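Local coordinates for protein quinone reductase (Klebsiella pneumoniae subsp. pneumoniae, PDB 4GI5) that probably acts as an FAD-dependent NAD(P)H dehydrogenase that reduces quinones, at residues B[27-32]-B[40-45]; B[118-123]-B[129-134]. All blocks are in the same frame, centred on the assembly; numbering follows the deposited sequence.

How the interactions relate
Interaction 1 comes first along the chain and sets helix 37-51 against strand 24-29; interaction 2 follows in series and sets helix 129-138 against strand 115-121. The two strands are neighbours in the central parallel sheet, probably joined by hydrogen bonds from Gln119 N to Ile28 O and from Ala30 N to Gln119 O, while the helices lie on opposite faces of it. The centres of the contacts are about 11 Å apart. Together they illustrate how a flavodoxin-like sheet, packed on both faces, holds a cofactor at the C-terminal ends of its strands: the residues there, His31 and Pro121 to Trp123, line part of the same FAD pocket, close to the second subunit.

Interaction 1. Residues B[27-32]-B[40-45]; sequences LIYAHP and ALKNFA. With FAD (flavin-adenine dinucleotide), chain H.
Lys42 NZ donates a 2.7 Å hydrogen bond to Asn43 OD1, its neighbour on the helix, reaching the oxygen from a tilt of 33° out of the amide plane; this bond helps hold the end of a chain that lies across the ring of Tyr29. The pair joins the first strand and first helix of a flavodoxin-like fold, in the beta-alpha-beta unit made by strand 24-29, helix 37-51 and strand 55-60. Lys42 leaves its helix with CG opposite the backbone N (chi1 164°), runs toward the sheet, then bends at its third and fourth torsions. That course carries Lys42 CD over the centre of the Tyr29 ring, 3.6 Å from the centroid, as a CH-pi contact. Lys42 CE follows over the same face, 3.6 Å from Tyr29 CZ. The ammonium group lies farther out, and any cation-pi attraction is weak at best. The aliphatic part of the lysine therefore does the packing, helped by Leu27 CD2 at 3.8 Å from Lys42 CG, and the charge is turned to the asparagine amide.

On the opposite face of the tyrosine ring, toward its rim, sits the backbone N of His31, where the chain leaves the strand for the cofactor. His31 ND1 is hydrogen-bonded to Glu33 N, which helps fix the rotation of the imidazole. His31 NE2 donates to FAD O2P at 2.8 Å, the phosphate oxygen lying in the plane of the ring at its edge, with an N-H...O angle of 156°.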
ATOM      1  N   LEU B  27      10.731   9.121 -14.288  1.00 16.37           N
ATOM      2  CA  LEU B  27       9.414   8.411 -14.327  1.00 17.52           C
ATOM      3  C   LEU B  27       9.612   6.998 -13.823  1.00 18.81           C
ATOM      4  O   LEU B  27      10.395   6.205 -14.380  1.00 17.57           O
ATOM      5  CB  LEU B  27       8.805   8.366 -15.741  1.00 18.05           C
ATOM      6  CG  LEU B  27       7.496   7.532 -15.890  1.00 18.47           C
ATOM      7  CD1 LEU B  27       6.362   8.202 -15.210  1.00 20.05           C
ATOM      8  CD2 LEU B  27       7.135   7.399 -17.355  1.00 21.11           C
ATOM      9  N   ILE B  28       8.989   6.694 -12.683  1.00 15.42           N
ATOM     10  CA  ILE B  28       8.952   5.319 -12.134  1.00 15.13           C
ATOM     11  C   ILE B  28       7.662   4.732 -12.623  1.00 16.52           C
ATOM     12  O   ILE B  28       6.563   5.260 -12.293  1.00 15.73           O
ATOM     13  CB  ILE B  28       9.052   5.302 -10.581  1.00 14.50           C
ATOM     14  CG1 ILE B  28      10.193   6.133  -9.985  1.00 18.72           C
ATOM     15  CG2 ILE B  28       9.180   3.854 -10.158  1.00 17.55           C
ATOM     16  CD1 ILE B  28      11.539   5.700 -10.494  1.00 19.85           C
ATOM     17  N   TYR B  29       7.690   3.617 -13.346  1.00 16.32           N
ATOM     18  CA  TYR B  29       6.539   3.098 -14.115  1.00 15.03           C
ATOM     19  C   TYR B  29       6.365   1.616 -13.817  1.00 14.23           C
ATOM     20  O   TYR B  29       7.297   0.838 -13.903  1.00 15.36           O
ATOM     21  CB  TYR B  29       6.771   3.309 -15.622  1.00 15.84           C
ATOM     22  CG  TYR B  29       5.892   2.531 -16.552  1.00 15.62           C
ATOM     23  CD1 TYR B  29       4.566   2.941 -16.832  1.00 17.21           C
ATOM     24  CD2 TYR B  29       6.331   1.376 -17.160  1.00 16.15           C
ATOM     25  CE1 TYR B  29       3.781   2.192 -17.702  1.00 17.29           C
ATOM     26  CE2 TYR B  29       5.526   0.642 -18.022  1.00 17.08           C
ATOM     27  CZ  TYR B  29       4.244   1.111 -18.301  1.00 18.60           C
ATOM     28  OH  TYR B  29       3.478   0.331 -19.147  1.00 21.85           O
ATOM     29  N   ALA B  30       5.170   1.223 -13.399  1.00 12.39           N
ATOM     30  CA  ALA B  30       4.817  -0.139 -13.050  1.00 13.99           C
ATOM     31  C   ALA B  30       3.633  -0.680 -13.804  1.00 14.95           C
ATOM     32  O   ALA B  30       2.508  -0.500 -13.414  1.00 16.55           O
ATOM     33  CB  ALA B  30       4.547  -0.218 -11.527  1.00 14.91           C
ATOM     34  N   HIS B  31       3.880  -1.347 -14.961  1.00 14.51           N
ATOM     35  CA  HIS B  31       2.820  -2.091 -15.623  1.00 14.32           C
ATOM     36  C   HIS B  31       3.505  -3.179 -16.410  1.00 15.27           C
ATOM     37  O   HIS B  31       4.494  -2.879 -17.058  1.00 15.65           O
ATOM     38  CB  HIS B  31       1.974  -1.215 -16.565  1.00 14.93           C
ATOM     39  CG  HIS B  31       0.688  -1.871 -16.918  1.00 14.99           C
ATOM     40  ND1 HIS B  31       0.606  -3.003 -17.714  1.00 15.58           N
ATOM     41  CD2 HIS B  31      -0.590  -1.626 -16.497  1.00 14.38           C
ATOM     42  CE1 HIS B  31      -0.643  -3.356 -17.853  1.00 15.57           C
ATOM     43  NE2 HIS B  31      -1.385  -2.567 -17.093  1.00 15.89           N
ATOM     44  N   PRO B  32       2.983  -4.409 -16.305  1.00 18.81           N
ATOM     45  CA  PRO B  32       3.603  -5.533 -16.989  1.00 19.95           C
ATOM     46  C   PRO B  32       3.430  -5.578 -18.546  1.00 23.45           C
ATOM     47  O   PRO B  32       4.227  -6.201 -19.234  1.00 23.47           O
ATOM     48  CB  PRO B  32       2.866  -6.701 -16.370  1.00 19.89           C
ATOM     49  CG  PRO B  32       1.608  -6.293 -15.922  1.00 22.07           C
ATOM     50  CD  PRO B  32       1.888  -4.850 -15.442  1.00 19.40           C
ATOM     51  N   ALA B  40       0.537   3.227 -23.044  1.00 17.12           N
ATOM     52  CA  ALA B  40       0.191   4.352 -23.941  1.00 19.88           C
ATOM     53  C   ALA B  40       0.404   5.694 -23.294  1.00 19.86           C
ATOM     54  O   ALA B  40       0.892   6.670 -23.886  1.00 18.76           O
ATOM     55  CB  ALA B  40      -1.210   4.187 -24.494  1.00 21.72           C
ATOM     56  N   LEU B  41      -0.085   5.853 -22.035  1.00 16.56           N
ATOM     57  CA  LEU B  41       0.108   7.076 -21.363  1.00 15.82           C
ATOM     58  C   LEU B  41       1.529   7.393 -21.003  1.00 15.29           C
ATOM     59  O   LEU B  41       1.948   8.540 -21.076  1.00 19.12           O
ATOM     60  CB  LEU B  41      -0.772   7.055 -20.072  1.00 17.47           C
ATOM     61  CG  LEU B  41      -2.284   6.993 -20.242  1.00 18.65           C
ATOM     62  CD1 LEU B  41      -2.953   6.655 -18.853  1.00 19.55           C
ATOM     63  CD2 LEU B  41      -2.826   8.318 -20.701  1.00 19.78           C
ATOM     64  N   LYS B  42       2.306   6.365 -20.685  1.00 17.14           N
ATOM     65  CA  LYS B  42       3.716   6.498 -20.387  1.00 17.39           C
ATOM     66  C   LYS B  42       4.443   7.046 -21.658  1.00 17.71           C
ATOM     67  O   LYS B  42       5.220   7.988 -21.594  1.00 17.90           O
ATOM     68  CB  LYS B  42       4.322   5.157 -20.043  1.00 18.48           C
ATOM     69  CG  LYS B  42       5.869   5.175 -20.104  1.00 22.19           C
ATOM     70  CD  LYS B  42       6.604   3.906 -19.959  1.00 27.42           C
ATOM     71  CE  LYS B  42       6.128   2.828 -20.853  1.00 32.02           C
ATOM     72  NZ  LYS B  42       7.051   2.745 -22.027  1.00 36.48           N
ATOM     73  N   ASN B  43       4.153   6.422 -22.782  1.00 18.24           N
ATOM     74  CA  ASN B  43       4.856   6.862 -24.006  1.00 20.58           C
ATOM     75  C   ASN B  43       4.494   8.269 -24.393  1.00 19.39           C
ATOM     76  O   ASN B  43       5.400   9.031 -24.766  1.00 21.90           O
ATOM     77  CB  ASN B  43       4.641   5.862 -25.124  1.00 21.90           C
ATOM     78  CG  ASN B  43       5.336   4.538 -24.854  1.00 21.26           C
ATOM     79  OD1 ASN B  43       6.359   4.373 -24.130  1.00 27.02           O
ATOM     80  ND2 ASN B  43       4.764   3.581 -25.435  1.00 27.07           N
ATOM     81  N   PHE B  44       3.235   8.656 -24.224  1.00 18.60           N
ATOM     82  CA  PHE B  44       2.770   9.996 -24.410  1.00 22.57           C
ATOM     83  C   PHE B  44       3.514  10.931 -23.521  1.00 26.18           C
ATOM     84  O   PHE B  44       3.968  12.016 -23.950  1.00 20.58           O
ATOM     85  CB  PHE B  44       1.249  10.083 -24.216  1.00 19.84           C
ATOM     86  CG  PHE B  44       0.694  11.445 -24.405  1.00 22.95           C
ATOM     87  CD1 PHE B  44       0.307  11.850 -25.713  1.00 26.88           C
ATOM     88  CD2 PHE B  44       0.684  12.353 -23.385  1.00 23.21           C
ATOM     89  CE1 PHE B  44      -0.145  13.136 -25.929  1.00 28.98           C
ATOM     90  CE2 PHE B  44       0.244  13.675 -23.563  1.00 30.79           C
ATOM     91  CZ  PHE B  44      -0.199  14.059 -24.844  1.00 31.29           C
ATOM     92  N   ALA B  45       3.613  10.604 -22.204  1.00 20.19           N
ATOM     93  CA  ALA B  45       4.241  11.535 -21.282  1.00 19.75           C
ATOM     94  C   ALA B  45       5.716  11.742 -21.594  1.00 18.56           C
ATOM     95  O   ALA B  45       6.214  12.904 -21.559  1.00 19.76           O
ATOM     96  CB  ALA B  45       4.158  11.016 -19.827  1.00 21.43           C
TER
HETATM   97  PA  FAD H 301      -5.623  -2.021 -19.896  1.00 16.39           P
HETATM   98  O1A FAD H 301      -4.338  -2.212 -20.592  1.00 17.84           O
HETATM   99  O2A FAD H 301      -6.466  -3.091 -19.383  1.00 16.72           O
HETATM  100  O5B FAD H 301      -6.625  -1.144 -20.847  1.00 15.27           O
HETATM  101  C5B FAD H 301      -7.861  -0.531 -20.428  1.00 15.90           C
HETATM  102  C4B FAD H 301      -8.611  -0.092 -21.643  1.00 15.78           C
HETATM  103  O4B FAD H 301      -7.947   1.026 -22.187  1.00 17.51           O
HETATM  104  C3B FAD H 301      -8.774  -1.181 -22.676  1.00 21.19           C
HETATM  105  O3B FAD H 301     -10.146  -1.149 -23.038  1.00 22.56           O
HETATM  106  C2B FAD H 301      -7.901  -0.626 -23.764  1.00 21.19           C
HETATM  107  O2B FAD H 301      -8.248  -1.107 -25.088  1.00 23.06           O
HETATM  108  C1B FAD H 301      -7.959   0.862 -23.668  1.00 19.70           C
HETATM  109  N9A FAD H 301      -6.767   1.480 -24.311  1.00 20.39           N
HETATM  110  C8A FAD H 301      -5.381   1.092 -24.313  1.00 18.31           C
HETATM  111  N7A FAD H 301      -4.639   1.896 -25.040  1.00 26.92           N
HETATM  112  C5A FAD H 301      -5.594   2.700 -25.589  1.00 20.92           C
HETATM  113  C6A FAD H 301      -5.593   3.759 -26.598  1.00 28.41           C
HETATM  114  N6A FAD H 301      -4.402   4.065 -26.994  1.00 22.41           N
HETATM  115  N1A FAD H 301      -6.745   4.423 -26.963  1.00 28.60           N
HETATM  116  C2A FAD H 301      -7.904   4.078 -26.412  1.00 28.44           C
HETATM  117  N3A FAD H 301      -7.975   3.049 -25.483  1.00 22.23           N
HETATM  118  C4A FAD H 301      -6.884   2.474 -25.124  1.00 22.29           C
HETATM  119  N1  FAD H 301      -9.506  -0.457  -9.680  1.00 13.50           N
HETATM  120  C2  FAD H 301      -9.851   0.348  -8.653  1.00 14.89           C
HETATM  121  O2  FAD H 301     -10.592   1.407  -8.834  1.00 14.76           O
HETATM  122  N3  FAD H 301      -9.438   0.083  -7.362  1.00 12.62           N
HETATM  123  C4  FAD H 301      -8.781  -1.049  -7.045  1.00 12.93           C
HETATM  124  O4  FAD H 301      -8.340  -1.240  -5.903  1.00 13.54           O
HETATM  125  C4X FAD H 301      -8.435  -1.933  -8.125  1.00 13.08           C
HETATM  126  N5  FAD H 301      -7.705  -3.059  -7.871  1.00 14.11           N
HETATM  127  C5X FAD H 301      -7.263  -3.867  -8.953  1.00 13.75           C
HETATM  128  C6  FAD H 301      -6.484  -4.900  -8.731  1.00 13.19           C
HETATM  129  C7  FAD H 301      -5.941  -5.643  -9.777  1.00 15.20           C
HETATM  130  C7M FAD H 301      -5.048  -6.797  -9.506  1.00 17.91           C
HETATM  131  C8  FAD H 301      -6.319  -5.336 -11.106  1.00 12.97           C
HETATM  132  C8M FAD H 301      -5.798  -6.180 -12.238  1.00 15.35           C
HETATM  133  C9  FAD H 301      -7.145  -4.287 -11.362  1.00 13.42           C
HETATM  134  C9A FAD H 301      -7.624  -3.494 -10.280  1.00 12.52           C
HETATM  135  N10 FAD H 301      -8.347  -2.341 -10.495  1.00 12.94           N
HETATM  136  C10 FAD H 301      -8.759  -1.529  -9.448  1.00 11.98           C
HETATM  137  C1' FAD H 301      -8.679  -1.874 -11.848  1.00 13.10           C
HETATM  138  C2' FAD H 301      -7.404  -1.210 -12.372  1.00 12.75           C
HETATM  139  O2' FAD H 301      -7.019   0.012 -11.736  1.00 13.05           O
HETATM  140  C3' FAD H 301      -7.524  -0.925 -13.905  1.00 14.10           C
HETATM  141  O3' FAD H 301      -7.633  -2.251 -14.484  1.00 14.79           O
HETATM  142  C4' FAD H 301      -6.291  -0.246 -14.516  1.00 13.68           C
HETATM  143  O4' FAD H 301      -6.250   1.078 -14.090  1.00 15.06           O
HETATM  144  C5' FAD H 301      -6.430  -0.192 -16.061  1.00 13.79           C
HETATM  145  O5' FAD H 301      -5.229   0.273 -16.588  1.00 14.16           O
HETATM  146  P   FAD H 301      -4.388  -0.761 -17.550  1.00 15.10           P
HETATM  147  O1P FAD H 301      -3.207  -0.016 -18.039  1.00 14.42           O
HETATM  148  O2P FAD H 301      -4.132  -2.062 -16.933  1.00 14.25           O
HETATM  149  O3P FAD H 301      -5.501  -0.890 -18.714  1.00 15.18           O

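Interaction 2. Residues B[118-123]-B[129-134]; sequences FQFPLW and AIMKGW. With FAD (flavin-adenine dinucleotide), chain H.
Met131, present as selenomethionine, reaches from helix 129-134 to strand 118-121, and packing is tightest at its SE atom. Phe120 CD1 lies only 3.3 Å from Met131 SE, a Met-aromatic contact in which the selenium approaches the ring obliquely, 45° off the normal. Phe120 can meet it because its CG falls between its own backbone N and carbonyl carbon (chi1 58°), so that the ring stands out from the strand toward the helix side with CD1 turned to the selenium. Past the selenium, Met131 CE lies 3.4 Å from Gln119 O in the strand backbone. Two residues back along the strand from Phe120, Phe118 presents the edge of its ring toward the face of the six-membered ring of Trp134, the planes at 78°, offset so that Phe118 CE2 meets Trp134 CZ3 at the rim, 3.6 Å away. The far end of that indole is held by a hydrogen bond from Trp134 NE1 to Glu106 OE1.

Strand and helix run nearly antiparallel here, their axes 10.0 Å apart, as a strand and the helix covering it do in a flavodoxin-like fold. Ile28 of the adjacent strand 24-29 also packs on Met131 and Trp134.

Toward the C-terminal end of the strand the contact loosens. Trp123 and Ala129 gain little from each other's segment; instead of opening to solvent, this side is occupied by the cofactor and the second subunit. One face of the Trp123 indole lies against the dimethyl end of the flavin, with CD1 3.4 Å from FAD C8 and the methyl C7M near the rim; Pro121 CG sits over the other face, likewise offset toward the rim. Leu122 O accepts a 2.8 Å hydrogen bond from FAD O2', while Trp123 O receives one from Lys132 NZ of the second subunit.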
ATOM      1  N   PHE B 118       5.469   8.987 -10.434  1.00 15.29           N
ATOM      2  CA  PHE B 118       5.171   7.568 -10.222  1.00 14.91           C
ATOM      3  C   PHE B 118       3.892   7.260 -10.979  1.00 16.34           C
ATOM      4  O   PHE B 118       2.816   7.811 -10.670  1.00 16.61           O
ATOM      5  CB  PHE B 118       4.953   7.239  -8.728  1.00 15.07           C
ATOM      6  CG  PHE B 118       6.165   7.505  -7.876  1.00 16.81           C
ATOM      7  CD1 PHE B 118       6.540   8.781  -7.501  1.00 18.74           C
ATOM      8  CD2 PHE B 118       6.948   6.439  -7.501  1.00 22.10           C
ATOM      9  CE1 PHE B 118       7.685   8.972  -6.698  1.00 18.39           C
ATOM     10  CE2 PHE B 118       8.037   6.648  -6.673  1.00 19.95           C
ATOM     11  CZ  PHE B 118       8.403   7.859  -6.338  1.00 17.59           C
ATOM     12  N   GLN B 119       3.964   6.316 -11.931  1.00 14.24           N
ATOM     13  CA  GLN B 119       2.849   5.987 -12.740  1.00 13.79           C
ATOM     14  C   GLN B 119       2.502   4.503 -12.596  1.00 16.17           C
ATOM     15  O   GLN B 119       3.360   3.649 -12.743  1.00 14.67           O
ATOM     16  CB  GLN B 119       3.118   6.226 -14.234  1.00 14.55           C
ATOM     17  CG  GLN B 119       1.955   5.974 -15.078  1.00 16.61           C
ATOM     18  CD  GLN B 119       2.250   5.936 -16.534  1.00 19.66           C
ATOM     19  OE1 GLN B 119       3.202   6.546 -17.001  1.00 19.76           O
ATOM     20  NE2 GLN B 119       1.389   5.225 -17.259  1.00 20.61           N
ATOM     21  N   PHE B 120       1.232   4.262 -12.234  1.00 13.77           N
ATOM     22  CA  PHE B 120       0.747   2.919 -11.951  1.00 14.73           C
ATOM     23  C   PHE B 120      -0.755   2.785 -12.026  1.00 14.35           C
ATOM     24  O   PHE B 120      -1.480   3.725 -11.769  1.00 14.55           O
ATOM     25  CB  PHE B 120       1.248   2.435 -10.585  1.00 14.26           C
ATOM     26  CG  PHE B 120       0.846   3.308  -9.431  1.00 13.75           C
ATOM     27  CD1 PHE B 120       1.631   4.382  -9.088  1.00 16.52           C
ATOM     28  CD2 PHE B 120      -0.282   3.024  -8.651  1.00 14.24           C
ATOM     29  CE1 PHE B 120       1.284   5.217  -8.060  1.00 19.45           C
ATOM     30  CE2 PHE B 120      -0.592   3.794  -7.540  1.00 14.84           C
ATOM     31  CZ  PHE B 120       0.160   4.943  -7.282  1.00 15.39           C
ATOM     32  N   PRO B 121      -1.258   1.588 -12.410  1.00 11.30           N
ATOM     33  CA  PRO B 121      -2.672   1.269 -12.169  1.00 13.08           C
ATOM     34  C   PRO B 121      -2.883   1.085 -10.665  1.00 12.67           C
ATOM     35  O   PRO B 121      -2.021   0.508  -9.982  1.00 12.78           O
ATOM     36  CB  PRO B 121      -2.861  -0.068 -12.907  1.00 13.88           C
ATOM     37  CG  PRO B 121      -1.480  -0.681 -12.790  1.00 13.26           C
ATOM     38  CD  PRO B 121      -0.480   0.409 -12.846  1.00 13.15           C
ATOM     39  N   LEU B 122      -4.017   1.531 -10.183  1.00 12.45           N
ATOM     40  CA  LEU B 122      -4.433   1.254  -8.808  1.00 12.48           C
ATOM     41  C   LEU B 122      -4.788  -0.188  -8.690  1.00 13.10           C
ATOM     42  O   LEU B 122      -5.723  -0.674  -9.364  1.00 13.23           O
ATOM     43  CB  LEU B 122      -5.596   2.216  -8.444  1.00 12.86           C
ATOM     44  CG  LEU B 122      -5.838   2.276  -6.936  1.00 13.41           C
ATOM     45  CD1 LEU B 122      -4.701   2.895  -6.164  1.00 15.24           C
ATOM     46  CD2 LEU B 122      -7.106   3.058  -6.761  1.00 15.50           C
ATOM     47  N   TRP B 123      -4.045  -0.944  -7.875  1.00 11.58           N
ATOM     48  CA  TRP B 123      -4.302  -2.373  -7.692  1.00 11.66           C
ATOM     49  C   TRP B 123      -4.542  -2.557  -6.157  1.00 11.46           C
ATOM     50  O   TRP B 123      -3.616  -2.290  -5.356  1.00 11.67           O
ATOM     51  CB  TRP B 123      -3.125  -3.260  -8.123  1.00 13.01           C
ATOM     52  CG  TRP B 123      -3.047  -3.491  -9.608  1.00 12.73           C
ATOM     53  CD1 TRP B 123      -3.844  -3.013 -10.584  1.00 14.12           C
ATOM     54  CD2 TRP B 123      -1.980  -4.237 -10.286  1.00 12.38           C
ATOM     55  NE1 TRP B 123      -3.405  -3.489 -11.853  1.00 13.57           N
ATOM     56  CE2 TRP B 123      -2.252  -4.200 -11.674  1.00 13.13           C
ATOM     57  CE3 TRP B 123      -0.912  -4.948  -9.847  1.00 13.66           C
ATOM     58  CZ2 TRP B 123      -1.427  -4.836 -12.586  1.00 14.23           C
ATOM     59  CZ3 TRP B 123      -0.044  -5.566 -10.763  1.00 13.95           C
ATOM     60  CH2 TRP B 123      -0.354  -5.522 -12.112  1.00 13.22           C
ATOM     61  N   ALA B 129       2.609  -4.376  -6.356  1.00 12.32           N
ATOM     62  CA  ALA B 129       3.722  -4.873  -5.579  1.00 11.73           C
ATOM     63  C   ALA B 129       5.104  -4.503  -6.071  1.00 11.83           C
ATOM     64  O   ALA B 129       6.006  -4.223  -5.278  1.00 12.27           O
ATOM     65  CB  ALA B 129       3.608  -6.356  -5.368  1.00 12.35           C
ATOM     66  N   ILE B 130       5.343  -4.563  -7.374  1.00 12.37           N
ATOM     67  CA  ILE B 130       6.676  -4.328  -7.866  1.00 13.10           C
ATOM     68  C   ILE B 130       7.144  -2.877  -7.571  1.00 13.58           C
ATOM     69  O   ILE B 130       8.323  -2.647  -7.268  1.00 14.55           O
ATOM     70  CB  ILE B 130       6.803  -4.664  -9.393  1.00 13.02           C
ATOM     71  CG1 ILE B 130       8.255  -4.777  -9.794  1.00 15.24           C
ATOM     72  CG2 ILE B 130       6.115  -3.678 -10.247  1.00 14.36           C
ATOM     73  CD1 ILE B 130       8.391  -5.395 -11.218  1.00 16.22           C
HETATM   74  N   MSE B 131       6.186  -1.962  -7.594  1.00 12.30           N
HETATM   75  CA  MSE B 131       6.444  -0.531  -7.268  1.00 11.98           C
HETATM   76  C   MSE B 131       6.657  -0.380  -5.755  1.00 11.43           C
HETATM   77  O   MSE B 131       7.546   0.362  -5.309  1.00 13.08           O
HETATM   78  CB  MSE B 131       5.416   0.540  -7.762  1.00 13.17           C
HETATM   79  CG  MSE B 131       6.044   2.059  -7.767  1.00 19.27           C
HETATM   80 SE   MSE B 131       4.460   2.980  -8.285  1.00 22.05          SE
HETATM   81  CE  MSE B 131       5.405   3.136 -10.096  1.00 19.41           C
ATOM     82  N   LYS B 132       5.830  -1.023  -4.957  1.00 12.54           N
ATOM     83  CA  LYS B 132       6.054  -1.024  -3.512  1.00 12.22           C
ATOM     84  C   LYS B 132       7.431  -1.598  -3.202  1.00 12.62           C
ATOM     85  O   LYS B 132       8.118  -1.134  -2.288  1.00 12.33           O
ATOM     86  CB  LYS B 132       5.032  -1.883  -2.825  1.00 13.03           C
ATOM     87  CG  LYS B 132       5.121  -1.932  -1.278  1.00 12.45           C
ATOM     88  CD  LYS B 132       4.913  -0.507  -0.758  1.00 14.86           C
ATOM     89  CE  LYS B 132       5.111  -0.353   0.684  1.00 16.54           C
ATOM     90  NZ  LYS B 132       5.760  -1.236   1.628  1.00 13.35           N
ATOM     91  N   GLY B 133       7.894  -2.562  -3.975  1.00 13.39           N
ATOM     92  CA  GLY B 133       9.236  -3.092  -3.762  1.00 13.58           C
ATOM     93  C   GLY B 133      10.373  -2.161  -4.147  1.00 13.31           C
ATOM     94  O   GLY B 133      11.422  -2.225  -3.523  1.00 15.20           O
ATOM     95  N   TRP B 134      10.151  -1.304  -5.122  1.00 12.20           N
ATOM     96  CA  TRP B 134      11.013  -0.191  -5.379  1.00 13.29           C
ATOM     97  C   TRP B 134      11.138   0.744  -4.181  1.00 13.48           C
ATOM     98  O   TRP B 134      12.253   1.037  -3.724  1.00 14.06           O
ATOM     99  CB  TRP B 134      10.628   0.489  -6.630  1.00 13.30           C
ATOM    100  CG  TRP B 134      11.465   1.603  -7.097  1.00 13.77           C
ATOM    101  CD1 TRP B 134      12.495   1.499  -8.095  1.00 15.47           C
ATOM    102  CD2 TRP B 134      11.474   2.960  -6.687  1.00 14.32           C
ATOM    103  NE1 TRP B 134      13.041   2.763  -8.326  1.00 15.79           N
ATOM    104  CE2 TRP B 134      12.508   3.644  -7.444  1.00 16.16           C
ATOM    105  CE3 TRP B 134      10.750   3.698  -5.725  1.00 15.78           C
ATOM    106  CZ2 TRP B 134      12.771   4.995  -7.265  1.00 16.12           C
ATOM    107  CZ3 TRP B 134      11.022   5.074  -5.567  1.00 17.38           C
ATOM    108  CH2 TRP B 134      12.011   5.690  -6.376  1.00 16.48           C
TER
HETATM  109  PA  FAD H 301      -5.623  -2.021 -19.896  1.00 16.39           P
HETATM  110  O1A FAD H 301      -4.338  -2.212 -20.592  1.00 17.84           O
HETATM  111  O2A FAD H 301      -6.466  -3.091 -19.383  1.00 16.72           O
HETATM  112  O5B FAD H 301      -6.625  -1.144 -20.847  1.00 15.27           O
HETATM  113  C5B FAD H 301      -7.861  -0.531 -20.428  1.00 15.90           C
HETATM  114  C4B FAD H 301      -8.611  -0.092 -21.643  1.00 15.78           C
HETATM  115  O4B FAD H 301      -7.947   1.026 -22.187  1.00 17.51           O
HETATM  116  C3B FAD H 301      -8.774  -1.181 -22.676  1.00 21.19           C
HETATM  117  O3B FAD H 301     -10.146  -1.149 -23.038  1.00 22.56           O
HETATM  118  C2B FAD H 301      -7.901  -0.626 -23.764  1.00 21.19           C
HETATM  119  O2B FAD H 301      -8.248  -1.107 -25.088  1.00 23.06           O
HETATM  120  C1B FAD H 301      -7.959   0.862 -23.668  1.00 19.70           C
HETATM  121  N9A FAD H 301      -6.767   1.480 -24.311  1.00 20.39           N
HETATM  122  C8A FAD H 301      -5.381   1.092 -24.313  1.00 18.31           C
HETATM  123  N7A FAD H 301      -4.639   1.896 -25.040  1.00 26.92           N
HETATM  124  C5A FAD H 301      -5.594   2.700 -25.589  1.00 20.92           C
HETATM  125  C6A FAD H 301      -5.593   3.759 -26.598  1.00 28.41           C
HETATM  126  N6A FAD H 301      -4.402   4.065 -26.994  1.00 22.41           N
HETATM  127  N1A FAD H 301      -6.745   4.423 -26.963  1.00 28.60           N
HETATM  128  C2A FAD H 301      -7.904   4.078 -26.412  1.00 28.44           C
HETATM  129  N3A FAD H 301      -7.975   3.049 -25.483  1.00 22.23           N
HETATM  130  C4A FAD H 301      -6.884   2.474 -25.124  1.00 22.29           C
HETATM  131  N1  FAD H 301      -9.506  -0.457  -9.680  1.00 13.50           N
HETATM  132  C2  FAD H 301      -9.851   0.348  -8.653  1.00 14.89           C
HETATM  133  O2  FAD H 301     -10.592   1.407  -8.834  1.00 14.76           O
HETATM  134  N3  FAD H 301      -9.438   0.083  -7.362  1.00 12.62           N
HETATM  135  C4  FAD H 301      -8.781  -1.049  -7.045  1.00 12.93           C
HETATM  136  O4  FAD H 301      -8.340  -1.240  -5.903  1.00 13.54           O
HETATM  137  C4X FAD H 301      -8.435  -1.933  -8.125  1.00 13.08           C
HETATM  138  N5  FAD H 301      -7.705  -3.059  -7.871  1.00 14.11           N
HETATM  139  C5X FAD H 301      -7.263  -3.867  -8.953  1.00 13.75           C
HETATM  140  C6  FAD H 301      -6.484  -4.900  -8.731  1.00 13.19           C
HETATM  141  C7  FAD H 301      -5.941  -5.643  -9.777  1.00 15.20           C
HETATM  142  C7M FAD H 301      -5.048  -6.797  -9.506  1.00 17.91           C
HETATM  143  C8  FAD H 301      -6.319  -5.336 -11.106  1.00 12.97           C
HETATM  144  C8M FAD H 301      -5.798  -6.180 -12.238  1.00 15.35           C
HETATM  145  C9  FAD H 301      -7.145  -4.287 -11.362  1.00 13.42           C
HETATM  146  C9A FAD H 301      -7.624  -3.494 -10.280  1.00 12.52           C
HETATM  147  N10 FAD H 301      -8.347  -2.341 -10.495  1.00 12.94           N
HETATM  148  C10 FAD H 301      -8.759  -1.529  -9.448  1.00 11.98           C
HETATM  149  C1' FAD H 301      -8.679  -1.874 -11.848  1.00 13.10           C
HETATM  150  C2' FAD H 301      -7.404  -1.210 -12.372  1.00 12.75           C
HETATM  151  O2' FAD H 301      -7.019   0.012 -11.736  1.00 13.05           O
HETATM  152  C3' FAD H 301      -7.524  -0.925 -13.905  1.00 14.10           C
HETATM  153  O3' FAD H 301      -7.633  -2.251 -14.484  1.00 14.79           O
HETATM  154  C4' FAD H 301      -6.291  -0.246 -14.516  1.00 13.68           C
HETATM  155  O4' FAD H 301      -6.250   1.078 -14.090  1.00 15.06           O
HETATM  156  C5' FAD H 301      -6.430  -0.192 -16.061  1.00 13.79           C
HETATM  157  O5' FAD H 301      -5.229   0.273 -16.588  1.00 14.16           O
HETATM  158  P   FAD H 301      -4.388  -0.761 -17.550  1.00 15.10           P
HETATM  159  O1P FAD H 301      -3.207  -0.016 -18.039  1.00 14.42           O
HETATM  160  O2P FAD H 301      -4.132  -2.062 -16.933  1.00 14.25           O
HETATM  161  O3P FAD H 301      -5.501  -0.890 -18.714  1.00 15.18           O